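Tailspike protein (PDB 3RIQ) recognises Salmonella lipopolysaccharide, the receptor of phage 9NA, and cleaves its O-antigen chain as an endorhamnosidase. Local coordinates at the interface of chains A and B. Residues are numbered along the deposited sequence; one frame, centred on the assembly and turned at random. Chains: chain A/B, Tailspike protein.

Contacts 1 and 2 are neighbouring patches of one interface between chains A and B, their C-alpha centres about 9 Å apart. B:Leu455 belongs to both, meeting A:Val473 in contact 1 and A:Leu457 in contact 2. Both draw on strands 455-461 and 470-479; contact 2 adds strands 430-433 and 438-444, and contact 1 reaches the end of strand 486-489. Contact 2 is mainly apolar, built of leucines, an isoleucine and a methionine, with a beta bridge at one end, while contact 1 adds a hydrogen bond beside similar packing. Since the deposited assembly holds three copies, the pair probably helps join the C-terminal part of the tailspike trimer.

Contact 1: the interface of chains A and B. Residues chain A 471, 473, 489-490; chain B 454-455, 476-477.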
loop_
_atom_site.group_PDB
_atom_site.type_symbol
_atom_site.label_atom_id
_atom_site.label_comp_id
_atom_site.label_asym_id
_atom_site.label_seq_id
_atom_site.Cartn_x
_atom_site.Cartn_y
_atom_site.Cartn_z
ATOM N N SER A 471 26.405 31.132 16.067
ATOM C CA SER A 471 26.394 29.804 16.658
ATOM C C SER A 471 27.721 29.407 17.310
ATOM O O SER A 471 28.790 29.992 17.035
ATOM C CB SER A 471 26.045 28.741 15.594
ATOM O OG SER A 471 27.160 28.526 14.722
ATOM N N VAL A 473 29.825 25.661 17.696
ATOM C CA VAL A 473 29.890 24.237 17.312
ATOM C C VAL A 473 30.680 23.492 18.395
ATOM O O VAL A 473 31.695 24.009 18.892
ATOM C CB VAL A 473 30.548 24.137 15.932
ATOM C CG1 VAL A 473 30.998 22.677 15.575
ATOM C CG2 VAL A 473 29.592 24.707 14.871
ATOM N N LEU A 489 33.975 25.608 18.620
ATOM C CA LEU A 489 34.313 26.666 17.659
ATOM C C LEU A 489 33.387 27.856 17.858
ATOM O O LEU A 489 32.164 27.688 17.989
ATOM C CB LEU A 489 34.187 26.193 16.205
ATOM C CG LEU A 489 35.070 25.047 15.697
ATOM C CD1 LEU A 489 36.547 25.410 15.626
ATOM C CD2 LEU A 489 34.875 23.827 16.533
ATOM N N ASN A 490 33.985 29.056 17.893
ATOM C CA ASN A 490 33.256 30.330 17.966
ATOM C C ASN A 490 32.543 30.608 19.307
ATOM O O ASN A 490 31.512 31.289 19.331
ATOM C CB ASN A 490 32.292 30.494 16.760
ATOM C CG ASN A 490 31.859 31.946 16.552
ATOM O OD1 ASN A 490 32.699 32.869 16.697
ATOM N ND2 ASN A 490 30.567 32.165 16.248
ATOM N N SER B 454 23.639 26.501 11.537
ATOM C CA SER B 454 24.546 26.834 12.633
ATOM C C SER B 454 25.837 25.999 12.570
ATOM O O SER B 454 26.844 26.355 13.177
ATOM C CB SER B 454 23.841 26.627 13.984
ATOM O OG SER B 454 22.889 27.676 14.236
ATOM N N LEU B 455 25.822 24.906 11.810
ATOM C CA LEU B 455 26.986 24.017 11.693
ATOM C C LEU B 455 27.045 23.479 10.280
ATOM O O LEU B 455 26.012 23.037 9.763
ATOM C CB LEU B 455 26.864 22.855 12.693
ATOM C CG LEU B 455 27.971 21.790 12.782
ATOM C CD1 LEU B 455 27.932 21.127 14.162
ATOM C CD2 LEU B 455 27.875 20.730 11.657
ATOM N N SER B 476 32.666 24.329 10.440
ATOM C CA SER B 476 32.573 25.767 10.752
ATOM C C SER B 476 31.273 26.136 11.458
ATOM O O SER B 476 30.229 25.471 11.273
ATOM C CB SER B 476 32.726 26.639 9.475
ATOM O OG SER B 476 31.603 26.406 8.601
ATOM N N ALA B 477 31.370 27.167 12.286
ATOM C CA ALA B 477 30.228 27.828 12.917
ATOM C C ALA B 477 29.801 29.038 12.069
ATOM O O ALA B 477 30.240 29.182 10.924
ATOM C CB ALA B 477 30.596 28.285 14.356
#
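A:Ser471 turns its hydroxyl OG into the notch between its own backbone N and carbonyl carbon (chi1 74°), and this points it across at the main-chain carbonyl of B:Ser454. On A:Val473, CG1 lies anti to the backbone N (chi1 166°) and CG2 sits beside the backbone N, so that CG1 meets the tip of B:Leu455 while CG2 reaches both that leucine and the neighbouring main chain.

The polar link is the hydrogen bond from A:Ser471 OG to B:Ser454 O, 2.7 Å long. The hydroxyl comes in the carbonyl plane and on a lone pair, with a C=O...donor angle of 128°, so the acceptor is met from one flank rather than head-on. Next to it the two serines press together, A:Ser471 CB standing 3.5 Å from B:Ser454 CB, a little tighter than usual van der Waals contact. The methyl CB of B:Ala477 also approaches A:Ser471 OG, at 3.5 Å, and so borders the hydroxyl with carbon.

Beyond the serines, A:Val473 crosses B:Leu455 at about a right angle, its CG1 3.7 Å from the leucine methyl CD1. The other methyl, CG2, packs against main chain, 3.7 Å from B:Ala477 CA and close to the carbonyl oxygens of B:Ser454 and B:Ser476.

A:Asn490 supplies the second shell. Its side-chain amide ND2 donates to A:Ser471 O at 2.9 Å, in the plane of that carbonyl, although the oxygen is tilted out of the amide plane. This bond ties the turn after strand 486-489 to the main chain of the serine and should help hold its backbone in place. The CB of A:Asn490 then rests on B:Ala477 CB, 3.7 Å away.

The patch is small, but its directional bond and close-fitting methyls probably help set the register of strand 470-479 of chain A against chain B in the trimer of this receptor-binding fragment.

Contact 2: the interface of chains A and B. Residues chain A 430, 441, 457; chain B 441, 443, 455, 475.
A:Ile430 and B:Leu441 are paired through both their backbones and their side chains. The backbone relation is a parallel beta bridge, which places strand 430-433 of chain A beside strand 438-444 of chain B and suggests that strand pairing carries on from one subunit to the next.

The side chains meet through apolar contacts. Over the bridge the isoleucine and leucine cross obliquely, and the branch methyl A:Ile430 CG2 comes to 3.4 Å from B:Leu441 CD1, a snug fit. The other methyl of B:Leu441, CD2, is turned toward A:Leu457 and meets its CD2 tip to tip at 4.0 Å. One leucine thus touches two separate strands of chain A.

A:Leu457 has its CG anti to the backbone N (chi1 177°), which extends the fork toward chain B and B:Leu455. The two side chains slant across each other, and B:Leu455 CD1 lies against the branch point, 3.8 Å from A:Leu457 CG. Further along, B:Leu475 CD2 approaches A:Leu457 CD1 more loosely, at 4.4 Å.

B:Met443 makes a lighter contact with main chain. Its bend at the thioether (chi3 39°) brings the terminal methyl CE to 4.1 Å from A:Leu457 O and 4.2 Å from A:Leu441 N, so it rests loosely against the adjoining backbones of two neighbouring chain A strands.

The patch lies well toward the C-terminal end, past the long run of the right-handed beta-helix, where strands 430-433, 438-444 and 455-461 of chain A face strands 438-444, 455-461 and 470-479 of chain B and hydrophobic side chains fill the space between the subunits.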
loop_
_atom_site.group_PDB
_atom_site.type_symbol
_atom_site.label_atom_id
_atom_site.label_comp_id
_atom_site.label_asym_id
_atom_site.label_seq_id
_atom_site.Cartn_x
_atom_site.Cartn_y
_atom_site.Cartn_z
ATOM N N ILE A 430 23.330 15.862 3.888
ATOM C CA ILE A 430 22.457 15.786 5.054
ATOM C C ILE A 430 22.083 17.213 5.470
ATOM O O ILE A 430 22.986 18.036 5.693
ATOM C CB ILE A 430 23.127 15.056 6.211
ATOM C CG1 ILE A 430 23.515 13.634 5.817
ATOM C CG2 ILE A 430 22.211 15.020 7.404
ATOM C CD1 ILE A 430 24.511 12.967 6.763
ATOM N N LEU A 441 23.982 15.643 16.544
ATOM C CA LEU A 441 24.239 14.289 16.044
ATOM C C LEU A 441 24.867 13.502 17.186
ATOM O O LEU A 441 25.938 13.896 17.698
ATOM C CB LEU A 441 25.249 14.308 14.871
ATOM C CG LEU A 441 25.955 12.944 14.590
ATOM C CD1 LEU A 441 24.995 11.925 14.039
ATOM C CD2 LEU A 441 27.120 13.132 13.637
ATOM N N LEU A 457 27.988 15.684 18.538
ATOM C CA LEU A 457 28.310 16.885 17.770
ATOM C C LEU A 457 27.116 17.853 17.882
ATOM O O LEU A 457 26.001 17.477 17.538
ATOM C CB LEU A 457 28.530 16.507 16.298
ATOM C CG LEU A 457 28.808 17.622 15.270
ATOM C CD1 LEU A 457 30.208 18.262 15.505
ATOM C CD2 LEU A 457 28.663 17.107 13.831
ATOM N N LEU B 441 27.237 17.858 5.726
ATOM C CA LEU B 441 26.226 17.756 6.783
ATOM C C LEU B 441 25.988 19.165 7.310
ATOM O O LEU B 441 26.938 19.817 7.794
ATOM C CB LEU B 441 26.735 16.890 7.961
ATOM C CG LEU B 441 25.977 17.106 9.308
ATOM C CD1 LEU B 441 24.567 16.585 9.243
ATOM C CD2 LEU B 441 26.724 16.446 10.453
ATOM N N MET B 443 23.409 21.609 9.856
ATOM C CA MET B 443 22.421 21.573 10.949
ATOM C C MET B 443 21.891 22.971 11.169
ATOM O O MET B 443 22.678 23.915 11.344
ATOM C CB MET B 443 23.010 20.990 12.238
ATOM C CG MET B 443 23.679 19.631 11.988
ATOM S SD MET B 443 24.737 18.924 13.289
ATOM C CE MET B 443 23.836 19.351 14.666
ATOM N N LEU B 455 25.822 24.906 11.810
ATOM C CA LEU B 455 26.986 24.017 11.693
ATOM C C LEU B 455 27.045 23.479 10.280
ATOM O O LEU B 455 26.012 23.037 9.763
ATOM C CB LEU B 455 26.864 22.855 12.693
ATOM C CG LEU B 455 27.971 21.790 12.782
ATOM C CD1 LEU B 455 27.932 21.127 14.162
ATOM C CD2 LEU B 455 27.875 20.730 11.657
ATOM N N LEU B 475 35.020 22.124 9.113
ATOM C CA LEU B 475 33.912 22.254 10.065
ATOM C C LEU B 475 33.846 23.702 10.519
ATOM O O LEU B 475 34.883 24.267 10.914
ATOM C CB LEU B 475 34.113 21.323 11.275
ATOM C CG LEU B 475 33.086 21.391 12.421
ATOM C CD1 LEU B 475 31.661 21.040 11.927
ATOM C CD2 LEU B 475 33.496 20.492 13.630
#